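Local coordinates for adenylate kinase (Cryptosporidium parvum Iowa II, PDB 3BE4), which probably catalyses the reversible transfer of a phosphoryl group from ATP to AMP, as adenylate kinases do, and binds the bisubstrate analogue bis(adenosine)-5'-pentaphosphate, at residues A[8-13]-A[20-25]; A[132-135]-A[140-143]. All coordinates share one frame; numbering follows the deposited sequence. Where two conformers were deposited one is given.

Contact 1 (A[8-13]-A[20-25]); sequences LILIGA and TQCEFI. With AP5 (bis(adenosine)-5'-pentaphosphate), chain C.
Two leucines of strand 8-12, Leu8 and Leu10, meet Cys22 and Ile25 of helix 20-25, which runs back at 162° to the strand with the axes 11.1 Å apart. No hydrogen bond spans the pair; the two segments touch through methyl groups and a sulfur, and bury 150 Å² in all.

At the start of the helical segment Thr20 faces the ligand. Its backbone N donates to O2E of AP5 at 2.8 Å, with an N-H...O angle of 145°, and its OG1 donates to that same O2E, also at 2.8 Å. One oxygen of the PE phosphate, the one next to an adenosine, is thus gripped by two bonds from a single residue. Gln21 sets out toward the strand, but its amide turns off to helix 206-216, where OE1 bonds Thr210 and NE2 bonds the carbonyl of Pro206. Cys22 makes the tightest approach: SG lies beside the backbone N (chi1 -69°) and meets Leu10 CD1 at 3.5 Å. Phe24 packs against helix 206-216, and Ile25 CG1 sits 3.6 Å above one face of its ring, toward the rim. Ile25 then divides its branches between the leucines. CD1, at the end of an extended chain, comes within 4.3 Å of Leu10 CD1, while CG2 meets Leu8 CD1 at 4.2 Å, in one of the two conformers deposited for Leu8, so this end of the contact is the less certain. Val87 of strand 86-89 touches Leu10, Cys22 and Ile25 and widens this apolar patch.

Strand, glycine-rich turn and helix form the P-loop unit of the nucleoside monophosphate kinase fold. The chemistry is accordingly split: apolar groups seat the helix on the sheet, whereas polar groups at its N-terminal part face the phosphate.

Contact 2 (A[132-135]-A[140-143]); sequences RCTH and RIYH. With AP5 (bis(adenosine)-5'-pentaphosphate), chain C.
Cys133 and Tyr142 form the hydrogen-bonded pair of a short antiparallel hairpin, with Cys133 N to Tyr142 O at 3.0 Å and Tyr142 N to Cys133 O at 2.8 Å, flanked by the non-hydrogen-bonded pairs Arg132-His143 and Thr134-Ile141. A further backbone bond, His135 N to Arg140 O at 2.8 Å, lies nearer the turn. Tyr142 O does double duty: besides Cys133 N, which approaches from 44° above the carbonyl plane, it accepts the ribose hydroxyl O3J of AP5 at 2.8 Å.

On the face bearing Arg132 and Ile141, the Arg132 chain leaves with CG anti to the backbone N (chi1 -168°) and bends twice. Its guanidinium meets the central phosphate edge-on, NH2 to O1G at 2.8 Å and NH1 to the same oxygen at 3.1 Å, while NE is held by a salt bridge to Asp168. The other face carries Cys133 SG, 4.2 Å from Tyr142 CB. At the turn end His135 and Arg140 lie side by side, ring and guanidinium 21° apart; ND1 and NH2 are close but badly angled for a bond. Instead, His135 ND1 is hydrogen-bonded to Ser138 OG and Arg140 NH2 forms a salt bridge with Asp155. Asp155 is also hydrogen-bonded to Tyr142 OH.

This hairpin is part of the lid that covers the phosphates. Helix 122-130 leads into it and bonds His143 NE2 through Glu127 O, Thr134 pairs by backbone with Val163, and helix 18-29 meets Arg140 and Ile141 through Glu23 and Thr20.

In the fold
Contact 1 closes before contact 2 opens along the chain, and their centres lie 15 Å apart. The first belongs to the core, where strand 7-12 is the middle member of the five-stranded parallel sheet and helix 18-29 packs on it; the second is the separate two-stranded hairpin of the lid. They meet at helix 18-29: Thr20 packs against Ile141, in one of the two conformers deposited for Ile141, and Glu23 OE2 lies 4.0 Å from Arg140 CD. AP5 bridges them as well, since both touch it. Phosphate-binding groups from core and lid therefore converge on one ligand, consistent with the lid-closed state expected with a bisubstrate analogue.

Contact 1 (A[8-13]-A[20-25])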
ATOM      1  N   LEU A   8       8.314  -6.752  -5.278  1.00 16.98           N
ATOM      2  CA  LEU A   8       7.650  -7.062  -3.960  0.50 17.28           C
ATOM      3  C   LEU A   8       6.187  -6.623  -4.005  1.00 16.03           C
ATOM      4  O   LEU A   8       5.828  -5.628  -4.580  1.00 17.29           O
ATOM      5  CB  LEU A   8       8.145  -6.277  -2.762  0.50 17.29           C
ATOM      6  CG  LEU A   8       9.597  -6.453  -2.517  0.50 14.51           C
ATOM      7  CD1 LEU A   8       9.985  -5.526  -1.409  0.50 18.88           C
ATOM      8  CD2 LEU A   8       9.935  -7.866  -2.150  0.50 19.17           C
ATOM      9  N   ILE A   9       5.339  -7.443  -3.396  1.00 17.61           N
ATOM     10  CA  ILE A   9       3.949  -7.001  -3.101  1.00 16.95           C
ATOM     11  C   ILE A   9       3.806  -7.044  -1.569  1.00 16.59           C
ATOM     12  O   ILE A   9       4.262  -7.985  -0.949  1.00 17.91           O
ATOM     13  CB  ILE A   9       2.949  -8.035  -3.701  1.00 17.39           C
ATOM     14  CG1 ILE A   9       2.974  -8.013  -5.263  1.00 19.31           C
ATOM     15  CG2 ILE A   9       1.489  -7.691  -3.307  1.00 17.16           C
ATOM     16  CD1 ILE A   9       2.017  -9.012  -5.912  1.00 20.06           C
ATOM     17  N   LEU A  10       3.225  -5.999  -1.012  1.00 15.71           N
ATOM     18  CA  LEU A  10       2.766  -6.042   0.391  1.00 17.46           C
ATOM     19  C   LEU A  10       1.217  -6.264   0.411  1.00 17.19           C
ATOM     20  O   LEU A  10       0.462  -5.554  -0.289  1.00 18.64           O
ATOM     21  CB  LEU A  10       3.075  -4.725   1.030  1.00 17.79           C
ATOM     22  CG  LEU A  10       4.565  -4.302   0.962  1.00 16.15           C
ATOM     23  CD1 LEU A  10       4.719  -3.091   1.821  1.00 19.38           C
ATOM     24  CD2 LEU A  10       5.470  -5.398   1.377  1.00 16.58           C
ATOM     25  N   ILE A  11       0.685  -7.265   1.146  1.00 18.12           N
ATOM     26  CA  ILE A  11      -0.762  -7.390   1.218  1.00 19.66           C
ATOM     27  C   ILE A  11      -1.046  -7.265   2.740  1.00 18.31           C
ATOM     28  O   ILE A  11      -0.305  -7.753   3.600  1.00 16.68           O
ATOM     29  CB  ILE A  11      -1.153  -8.870   0.874  1.00 21.44           C
ATOM     30  CG1 ILE A  11      -0.940  -9.121  -0.613  1.00 26.14           C
ATOM     31  CG2 ILE A  11      -2.692  -9.087   1.113  1.00 23.80           C
ATOM     32  CD1 ILE A  11      -1.143 -10.641  -0.908  1.00 25.89           C
ATOM     33  N   GLY A  12      -2.120  -6.617   3.056  1.00 15.73           N
ATOM     34  CA  GLY A  12      -2.437  -6.548   4.481  1.00 17.15           C
ATOM     35  C   GLY A  12      -3.701  -5.684   4.540  1.00 17.61           C
ATOM     36  O   GLY A  12      -4.035  -4.990   3.593  1.00 18.82           O
ATOM     37  N   ALA A  13      -4.347  -5.780   5.687  1.00 18.85           N
ATOM     38  CA  ALA A  13      -5.598  -5.012   5.923  1.00 17.24           C
ATOM     39  C   ALA A  13      -5.374  -3.545   5.617  1.00 19.89           C
ATOM     40  O   ALA A  13      -4.244  -3.038   5.827  1.00 16.85           O
ATOM     41  CB  ALA A  13      -6.058  -5.244   7.317  1.00 18.49           C
ATOM     42  N   THR A  20       3.793   2.931   5.656  1.00 13.63           N
ATOM     43  CA  THR A  20       4.883   3.284   6.617  1.00 13.66           C
ATOM     44  C   THR A  20       6.118   2.455   6.267  1.00 13.86           C
ATOM     45  O   THR A  20       7.267   3.058   6.265  1.00 17.57           O
ATOM     46  CB  THR A  20       4.343   2.969   8.061  1.00 13.97           C
ATOM     47  OG1 THR A  20       3.309   3.924   8.316  1.00 13.81           O
ATOM     48  CG2 THR A  20       5.473   3.210   9.099  1.00 15.00           C
ATOM     49  N   GLN A  21       5.965   1.169   6.078  1.00 14.44           N
ATOM     50  CA  GLN A  21       7.162   0.293   5.782  1.00 13.91           C
ATOM     51  C   GLN A  21       7.723   0.657   4.418  1.00 16.83           C
ATOM     52  O   GLN A  21       8.917   0.482   4.191  1.00 18.03           O
ATOM     53  CB  GLN A  21       6.732  -1.145   5.881  1.00 16.65           C
ATOM     54  CG  GLN A  21       6.377  -1.482   7.345  1.00 15.90           C
ATOM     55  CD  GLN A  21       7.534  -1.184   8.364  1.00 18.86           C
ATOM     56  OE1 GLN A  21       8.707  -1.456   7.986  1.00 19.31           O
ATOM     57  NE2 GLN A  21       7.224  -0.858   9.610  1.00 17.17           N
ATOM     58  N   CYS A  22       6.908   1.125   3.480  1.00 15.25           N
ATOM     59  CA  CYS A  22       7.439   1.457   2.129  1.00 15.62           C
ATOM     60  C   CYS A  22       8.441   2.620   2.178  1.00 18.60           C
ATOM     61  O   CYS A  22       9.230   2.776   1.289  1.00 19.17           O
ATOM     62  CB  CYS A  22       6.365   1.688   1.097  1.00 17.50           C
ATOM     63  SG  CYS A  22       5.528   0.177   0.701  1.00 19.13           S
ATOM     64  N   GLU A  23       8.330   3.458   3.195  1.00 18.33           N
ATOM     65  CA  GLU A  23       9.321   4.513   3.330  1.00 21.93           C
ATOM     66  C   GLU A  23      10.698   3.925   3.489  1.00 22.61           C
ATOM     67  O   GLU A  23      11.656   4.435   2.856  1.00 23.32           O
ATOM     68  CB  GLU A  23       8.989   5.446   4.528  1.00 24.59           C
ATOM     69  CG  GLU A  23      10.156   6.453   4.762  1.00 32.31           C
ATOM     70  CD  GLU A  23       9.729   7.817   4.194  1.00 48.18           C
ATOM     71  OE1 GLU A  23       9.020   7.850   3.120  1.00 45.83           O
ATOM     72  OE2 GLU A  23      10.035   8.838   4.878  1.00 52.21           O
ATOM     73  N   PHE A  24      10.907   2.939   4.361  1.00 21.72           N
ATOM     74  CA  PHE A  24      12.306   2.397   4.489  1.00 23.51           C
ATOM     75  C   PHE A  24      12.563   1.581   3.262  1.00 21.01           C
ATOM     76  O   PHE A  24      13.680   1.528   2.818  1.00 22.57           O
ATOM     77  CB  PHE A  24      12.711   1.606   5.784  1.00 27.93           C
ATOM     78  CG  PHE A  24      12.642   0.088   5.677  1.00 25.58           C
ATOM     79  CD1 PHE A  24      11.407  -0.532   5.911  1.00 26.08           C
ATOM     80  CD2 PHE A  24      13.729  -0.700   5.451  1.00 28.16           C
ATOM     81  CE1 PHE A  24      11.208  -1.944   5.848  1.00 31.47           C
ATOM     82  CE2 PHE A  24      13.599  -2.101   5.391  1.00 23.39           C
ATOM     83  CZ  PHE A  24      12.290  -2.757   5.581  1.00 28.68           C
ATOM     84  N   ILE A  25      11.584   0.803   2.770  1.00 18.83           N
ATOM     85  CA  ILE A  25      11.910  -0.074   1.622  1.00 16.59           C
ATOM     86  C   ILE A  25      12.362   0.732   0.399  1.00 19.65           C
ATOM     87  O   ILE A  25      13.319   0.353  -0.303  1.00 20.10           O
ATOM     88  CB  ILE A  25      10.645  -0.918   1.278  1.00 14.70           C
ATOM     89  CG1 ILE A  25      10.342  -1.947   2.391  1.00 18.39           C
ATOM     90  CG2 ILE A  25      10.833  -1.642  -0.077  1.00 18.63           C
ATOM     91  CD1 ILE A  25       8.944  -2.670   2.168  1.00 19.28           C
TER
HETATM   92  PA  AP5 C 219      -5.123   3.151   0.289  1.00 15.11           P
HETATM   93  O1A AP5 C 219      -4.579   4.588   0.306  1.00 18.13           O
HETATM   94  O2A AP5 C 219      -4.225   2.047  -0.019  1.00 15.16           O
HETATM   95  O3A AP5 C 219      -5.870   2.868   1.676  1.00 16.83           O
HETATM   96  PB  AP5 C 219      -6.116   1.515   2.474  1.00 16.08           P
HETATM   97  O1B AP5 C 219      -6.150   0.374   1.579  1.00 16.45           O
HETATM   98  O2B AP5 C 219      -7.274   1.793   3.441  1.00 19.85           O
HETATM   99  O3B AP5 C 219      -4.678   1.457   3.343  1.00 13.84           O
HETATM  100  PG  AP5 C 219      -3.953   2.594   4.140  1.00 14.71           P
HETATM  101  O1G AP5 C 219      -4.955   3.236   5.036  1.00 18.39           O
HETATM  102  O2G AP5 C 219      -3.217   3.402   3.152  1.00 14.71           O
HETATM  103  O3G AP5 C 219      -3.019   1.632   4.976  1.00 14.83           O
HETATM  104  PD  AP5 C 219      -1.408   1.383   5.056  1.00 13.66           P
HETATM  105  O1D AP5 C 219      -0.768   2.193   4.012  1.00 13.80           O
HETATM  106  O2D AP5 C 219      -1.246  -0.079   5.122  1.00 14.57           O
HETATM  107  O3D AP5 C 219      -1.073   1.915   6.528  1.00 13.36           O
HETATM  108  PE  AP5 C 219      -0.241   3.212   6.936  1.00 13.64           P
HETATM  109  O1E AP5 C 219      -0.861   4.364   6.346  1.00 13.89           O
HETATM  110  O2E AP5 C 219       1.244   3.009   6.714  1.00 15.96           O
HETATM  111  O5F AP5 C 219      -6.341   2.984  -0.732  1.00 14.64           O
HETATM  112  C5F AP5 C 219      -7.258   4.088  -0.681  1.00 16.38           C
HETATM  113  C4F AP5 C 219      -8.561   3.506  -1.369  1.00 15.09           C
HETATM  114  O4F AP5 C 219      -8.354   3.595  -2.758  1.00 15.00           O
HETATM  115  C3F AP5 C 219      -8.952   2.101  -1.105  1.00 17.91           C
HETATM  116  O3F AP5 C 219      -9.684   1.972   0.095  1.00 18.02           O
HETATM  117  C2F AP5 C 219      -9.841   1.907  -2.351  1.00 17.65           C
HETATM  118  O2F AP5 C 219     -11.078   2.713  -2.253  1.00 21.54           O
HETATM  119  C1F AP5 C 219      -9.005   2.516  -3.462  1.00 15.62           C
HETATM  120  N9A AP5 C 219      -8.058   1.558  -3.968  1.00 15.05           N
HETATM  121  C8A AP5 C 219      -6.655   1.661  -3.756  1.00 10.84           C
HETATM  122  N7A AP5 C 219      -6.033   0.655  -4.350  1.00 14.41           N
HETATM  123  C5A AP5 C 219      -7.019  -0.104  -5.012  1.00 16.28           C
HETATM  124  C6A AP5 C 219      -6.923  -1.216  -5.827  1.00 16.56           C
HETATM  125  N6A AP5 C 219      -5.854  -1.981  -6.073  1.00 15.28           N
HETATM  126  N1A AP5 C 219      -8.171  -1.682  -6.310  1.00 16.27           N
HETATM  127  C2A AP5 C 219      -9.259  -0.986  -6.059  1.00 16.18           C
HETATM  128  N3A AP5 C 219      -9.399   0.107  -5.279  1.00 16.14           N
HETATM  129  C4A AP5 C 219      -8.173   0.610  -4.793  1.00 15.62           C
HETATM  130  O5J AP5 C 219      -0.404   3.156   8.497  1.00 13.78           O
HETATM  131  C5J AP5 C 219      -1.735   3.492   9.130  1.00 13.71           C
HETATM  132  C4J AP5 C 219      -1.372   4.148  10.479  1.00 14.30           C
HETATM  133  O4J AP5 C 219      -0.674   3.289  11.401  1.00 11.67           O
HETATM  134  C3J AP5 C 219      -0.602   5.458  10.295  1.00 14.21           C
HETATM  135  O3J AP5 C 219      -1.042   6.396  11.254  1.00 14.53           O
HETATM  136  C2J AP5 C 219       0.745   4.950  10.702  1.00 12.96           C
HETATM  137  O2J AP5 C 219       1.542   5.994  11.244  1.00 15.46           O
HETATM  138  C1J AP5 C 219       0.613   4.003  11.813  1.00 13.73           C
HETATM  139  N9B AP5 C 219       1.533   2.918  11.959  1.00 12.49           N
HETATM  140  C8B AP5 C 219       2.228   2.264  10.944  1.00 13.75           C
HETATM  141  N7B AP5 C 219       2.931   1.260  11.501  1.00 16.98           N
HETATM  142  C5B AP5 C 219       2.704   1.267  12.856  1.00 16.20           C
HETATM  143  C6B AP5 C 219       3.026   0.361  13.915  1.00 15.01           C
HETATM  144  N6B AP5 C 219       3.810  -0.689  13.670  1.00 18.38           N
HETATM  145  N1B AP5 C 219       2.572   0.651  15.166  1.00 15.05           N
HETATM  146  C2B AP5 C 219       1.687   1.721  15.363  1.00 14.54           C
HETATM  147  N3B AP5 C 219       1.268   2.568  14.374  1.00 13.59           N
HETATM  148  C4B AP5 C 219       1.697   2.288  13.088  1.00 13.91           C

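Contact 2 (A[132-135]-A[140-143])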
ATOM      1  N   ARG A 132      -4.195   8.473  12.636  1.00 14.45           N
ATOM      2  CA  ARG A 132      -3.395   8.758  11.446  1.00 13.98           C
ATOM      3  C   ARG A 132      -3.508  10.160  11.011  1.00 18.00           C
ATOM      4  O   ARG A 132      -4.556  10.818  11.094  1.00 18.65           O
ATOM      5  CB  ARG A 132      -3.933   7.837  10.316  1.00 15.80           C
ATOM      6  CG  ARG A 132      -2.972   7.871   9.145  1.00 20.85           C
ATOM      7  CD  ARG A 132      -3.518   7.878   7.846  1.00 27.15           C
ATOM      8  NE  ARG A 132      -4.701   7.142   7.482  1.00 20.62           N
ATOM      9  CZ  ARG A 132      -4.644   6.029   6.817  1.00 18.57           C
ATOM     10  NH1 ARG A 132      -3.462   5.465   6.504  1.00 19.78           N
ATOM     11  NH2 ARG A 132      -5.832   5.488   6.415  1.00 18.60           N
ATOM     12  N   CYS A 133      -2.415  10.760  10.572  1.00 16.70           N
ATOM     13  CA  CYS A 133      -2.559  11.957   9.671  1.00 19.75           C
ATOM     14  C   CYS A 133      -1.480  11.922   8.586  1.00 18.70           C
ATOM     15  O   CYS A 133      -0.469  11.138   8.703  1.00 17.43           O
ATOM     16  CB  CYS A 133      -2.310  13.251  10.433  1.00 21.84           C
ATOM     17  SG  CYS A 133      -1.096  13.245  11.606  1.00 33.47           S
ATOM     18  N   THR A 134      -1.724  12.683   7.526  1.00 17.06           N
ATOM     19  CA  THR A 134      -0.987  12.427   6.334  1.00 17.42           C
ATOM     20  C   THR A 134      -0.472  13.741   5.739  1.00 18.42           C
ATOM     21  O   THR A 134      -1.119  14.768   5.882  1.00 16.92           O
ATOM     22  CB  THR A 134      -1.903  11.852   5.294  1.00 22.54           C
ATOM     23  OG1 THR A 134      -2.480  10.596   5.832  1.00 22.74           O
ATOM     24  CG2 THR A 134      -1.114  11.610   3.955  1.00 24.38           C
ATOM     25  N   HIS A 135       0.799  13.733   5.249  1.00 19.54           N
ATOM     26  CA  HIS A 135       1.217  14.852   4.377  1.00 22.27           C
ATOM     27  C   HIS A 135       0.709  14.632   2.941  1.00 24.10           C
ATOM     28  O   HIS A 135       1.173  13.703   2.208  1.00 22.68           O
ATOM     29  CB  HIS A 135       2.745  14.884   4.521  1.00 22.15           C
ATOM     30  CG  HIS A 135       3.325  15.960   3.660  1.00 25.64           C
ATOM     31  ND1 HIS A 135       4.205  15.702   2.619  1.00 26.32           N
ATOM     32  CD2 HIS A 135       3.037  17.288   3.624  1.00 21.92           C
ATOM     33  CE1 HIS A 135       4.524  16.860   2.040  1.00 25.57           C
ATOM     34  NE2 HIS A 135       3.859  17.845   2.642  1.00 24.60           N
ATOM     35  N   ARG A 140       3.421  10.841   2.885  1.00 18.30           N
ATOM     36  CA  ARG A 140       3.954  10.419   4.161  1.00 19.65           C
ATOM     37  C   ARG A 140       2.861  10.361   5.260  1.00 17.45           C
ATOM     38  O   ARG A 140       1.959  11.196   5.280  1.00 19.70           O
ATOM     39  CB  ARG A 140       5.039  11.341   4.683  1.00 19.17           C
ATOM     40  CG  ARG A 140       6.437  11.138   3.893  1.00 21.15           C
ATOM     41  CD  ARG A 140       7.550  12.003   4.574  1.00 22.43           C
ATOM     42  NE  ARG A 140       7.399  13.387   4.096  1.00 24.51           N
ATOM     43  CZ  ARG A 140       7.732  13.844   2.871  1.00 26.87           C
ATOM     44  NH1 ARG A 140       8.272  13.030   1.940  1.00 25.46           N
ATOM     45  NH2 ARG A 140       7.531  15.128   2.544  1.00 26.50           N
ATOM     46  N   ILE A 141       3.042   9.412   6.157  1.00 17.28           N
ATOM     47  CA  ILE A 141       1.981   9.217   7.180  0.50 15.83           C
ATOM     48  C   ILE A 141       2.604   9.218   8.552  1.00 16.17           C
ATOM     49  O   ILE A 141       3.814   8.766   8.800  1.00 16.21           O
ATOM     50  CB  ILE A 141       1.322   7.764   7.244  0.50 16.48           C
ATOM     51  CG1 ILE A 141       2.052   6.623   6.564  0.50 15.54           C
ATOM     52  CG2 ILE A 141      -0.081   7.671   7.723  0.50 23.06           C
ATOM     53  CD1 ILE A 141       2.231   6.355   5.082  0.50  9.76           C
ATOM     54  N   TYR A 142       1.788   9.696   9.493  1.00 14.24           N
ATOM     55  CA  TYR A 142       2.228   9.729  10.921  1.00 14.47           C
ATOM     56  C   TYR A 142       1.102   9.203  11.798  1.00 14.78           C
ATOM     57  O   TYR A 142      -0.050   9.001  11.283  1.00 14.91           O
ATOM     58  CB  TYR A 142       2.496  11.135  11.356  1.00 17.20           C
ATOM     59  CG  TYR A 142       3.543  11.820  10.468  1.00 17.43           C
ATOM     60  CD1 TYR A 142       4.877  11.830  10.883  1.00 22.44           C
ATOM     61  CD2 TYR A 142       3.195  12.395   9.262  1.00 17.52           C
ATOM     62  CE1 TYR A 142       5.841  12.423  10.071  1.00 19.61           C
ATOM     63  CE2 TYR A 142       4.140  12.973   8.427  1.00 19.85           C
ATOM     64  CZ  TYR A 142       5.454  13.005   8.881  1.00 17.80           C
ATOM     65  OH  TYR A 142       6.418  13.615   8.017  1.00 23.36           O
ATOM     66  N   HIS A 143       1.418   8.936  13.037  1.00 14.04           N
ATOM     67  CA  HIS A 143       0.341   8.496  13.982  1.00 13.89           C
ATOM     68  C   HIS A 143       0.561   9.339  15.254  1.00 13.77           C
ATOM     69  O   HIS A 143       1.685   9.307  15.798  1.00 16.33           O
ATOM     70  CB  HIS A 143       0.495   7.006  14.306  1.00 13.20           C
ATOM     71  CG  HIS A 143      -0.758   6.489  15.008  1.00 13.65           C
ATOM     72  ND1 HIS A 143      -0.975   6.746  16.365  1.00 14.00           N
ATOM     73  CD2 HIS A 143      -1.790   5.744  14.571  1.00 15.27           C
ATOM     74  CE1 HIS A 143      -2.138   6.190  16.716  1.00 16.37           C
ATOM     75  NE2 HIS A 143      -2.638   5.579  15.646  1.00 14.77           N
TER
HETATM   76  PA  AP5 C 219      -5.123   3.151   0.289  1.00 15.11           P
HETATM   77  O1A AP5 C 219      -4.579   4.588   0.306  1.00 18.13           O
HETATM   78  O2A AP5 C 219      -4.225   2.047  -0.019  1.00 15.16           O
HETATM   79  O3A AP5 C 219      -5.870   2.868   1.676  1.00 16.83           O
HETATM   80  PB  AP5 C 219      -6.116   1.515   2.474  1.00 16.08           P
HETATM   81  O1B AP5 C 219      -6.150   0.374   1.579  1.00 16.45           O
HETATM   82  O2B AP5 C 219      -7.274   1.793   3.441  1.00 19.85           O
HETATM   83  O3B AP5 C 219      -4.678   1.457   3.343  1.00 13.84           O
HETATM   84  PG  AP5 C 219      -3.953   2.594   4.140  1.00 14.71           P
HETATM   85  O1G AP5 C 219      -4.955   3.236   5.036  1.00 18.39           O
HETATM   86  O2G AP5 C 219      -3.217   3.402   3.152  1.00 14.71           O
HETATM   87  O3G AP5 C 219      -3.019   1.632   4.976  1.00 14.83           O
HETATM   88  PD  AP5 C 219      -1.408   1.383   5.056  1.00 13.66           P
HETATM   89  O1D AP5 C 219      -0.768   2.193   4.012  1.00 13.80           O
HETATM   90  O2D AP5 C 219      -1.246  -0.079   5.122  1.00 14.57           O
HETATM   91  O3D AP5 C 219      -1.073   1.915   6.528  1.00 13.36           O
HETATM   92  PE  AP5 C 219      -0.241   3.212   6.936  1.00 13.64           P
HETATM   93  O1E AP5 C 219      -0.861   4.364   6.346  1.00 13.89           O
HETATM   94  O2E AP5 C 219       1.244   3.009   6.714  1.00 15.96           O
HETATM   95  O5F AP5 C 219      -6.341   2.984  -0.732  1.00 14.64           O
HETATM   96  C5F AP5 C 219      -7.258   4.088  -0.681  1.00 16.38           C
HETATM   97  C4F AP5 C 219      -8.561   3.506  -1.369  1.00 15.09           C
HETATM   98  O4F AP5 C 219      -8.354   3.595  -2.758  1.00 15.00           O
HETATM   99  C3F AP5 C 219      -8.952   2.101  -1.105  1.00 17.91           C
HETATM  100  O3F AP5 C 219      -9.684   1.972   0.095  1.00 18.02           O
HETATM  101  C2F AP5 C 219      -9.841   1.907  -2.351  1.00 17.65           C
HETATM  102  O2F AP5 C 219     -11.078   2.713  -2.253  1.00 21.54           O
HETATM  103  C1F AP5 C 219      -9.005   2.516  -3.462  1.00 15.62           C
HETATM  104  N9A AP5 C 219      -8.058   1.558  -3.968  1.00 15.05           N
HETATM  105  C8A AP5 C 219      -6.655   1.661  -3.756  1.00 10.84           C
HETATM  106  N7A AP5 C 219      -6.033   0.655  -4.350  1.00 14.41           N
HETATM  107  C5A AP5 C 219      -7.019  -0.104  -5.012  1.00 16.28           C
HETATM  108  C6A AP5 C 219      -6.923  -1.216  -5.827  1.00 16.56           C
HETATM  109  N6A AP5 C 219      -5.854  -1.981  -6.073  1.00 15.28           N
HETATM  110  N1A AP5 C 219      -8.171  -1.682  -6.310  1.00 16.27           N
HETATM  111  C2A AP5 C 219      -9.259  -0.986  -6.059  1.00 16.18           C
HETATM  112  N3A AP5 C 219      -9.399   0.107  -5.279  1.00 16.14           N
HETATM  113  C4A AP5 C 219      -8.173   0.610  -4.793  1.00 15.62           C
HETATM  114  O5J AP5 C 219      -0.404   3.156   8.497  1.00 13.78           O
HETATM  115  C5J AP5 C 219      -1.735   3.492   9.130  1.00 13.71           C
HETATM  116  C4J AP5 C 219      -1.372   4.148  10.479  1.00 14.30           C
HETATM  117  O4J AP5 C 219      -0.674   3.289  11.401  1.00 11.67           O
HETATM  118  C3J AP5 C 219      -0.602   5.458  10.295  1.00 14.21           C
HETATM  119  O3J AP5 C 219      -1.042   6.396  11.254  1.00 14.53           O
HETATM  120  C2J AP5 C 219       0.745   4.950  10.702  1.00 12.96           C
HETATM  121  O2J AP5 C 219       1.542   5.994  11.244  1.00 15.46           O
HETATM  122  C1J AP5 C 219       0.613   4.003  11.813  1.00 13.73           C
HETATM  123  N9B AP5 C 219       1.533   2.918  11.959  1.00 12.49           N
HETATM  124  C8B AP5 C 219       2.228   2.264  10.944  1.00 13.75           C
HETATM  125  N7B AP5 C 219       2.931   1.260  11.501  1.00 16.98           N
HETATM  126  C5B AP5 C 219       2.704   1.267  12.856  1.00 16.20           C
HETATM  127  C6B AP5 C 219       3.026   0.361  13.915  1.00 15.01           C
HETATM  128  N6B AP5 C 219       3.810  -0.689  13.670  1.00 18.38           N
HETATM  129  N1B AP5 C 219       2.572   0.651  15.166  1.00 15.05           N
HETATM  130  C2B AP5 C 219       1.687   1.721  15.363  1.00 14.54           C
HETATM  131  N3B AP5 C 219       1.268   2.568  14.374  1.00 13.59           N
HETATM  132  C4B AP5 C 219       1.697   2.288  13.088  1.00 13.91           C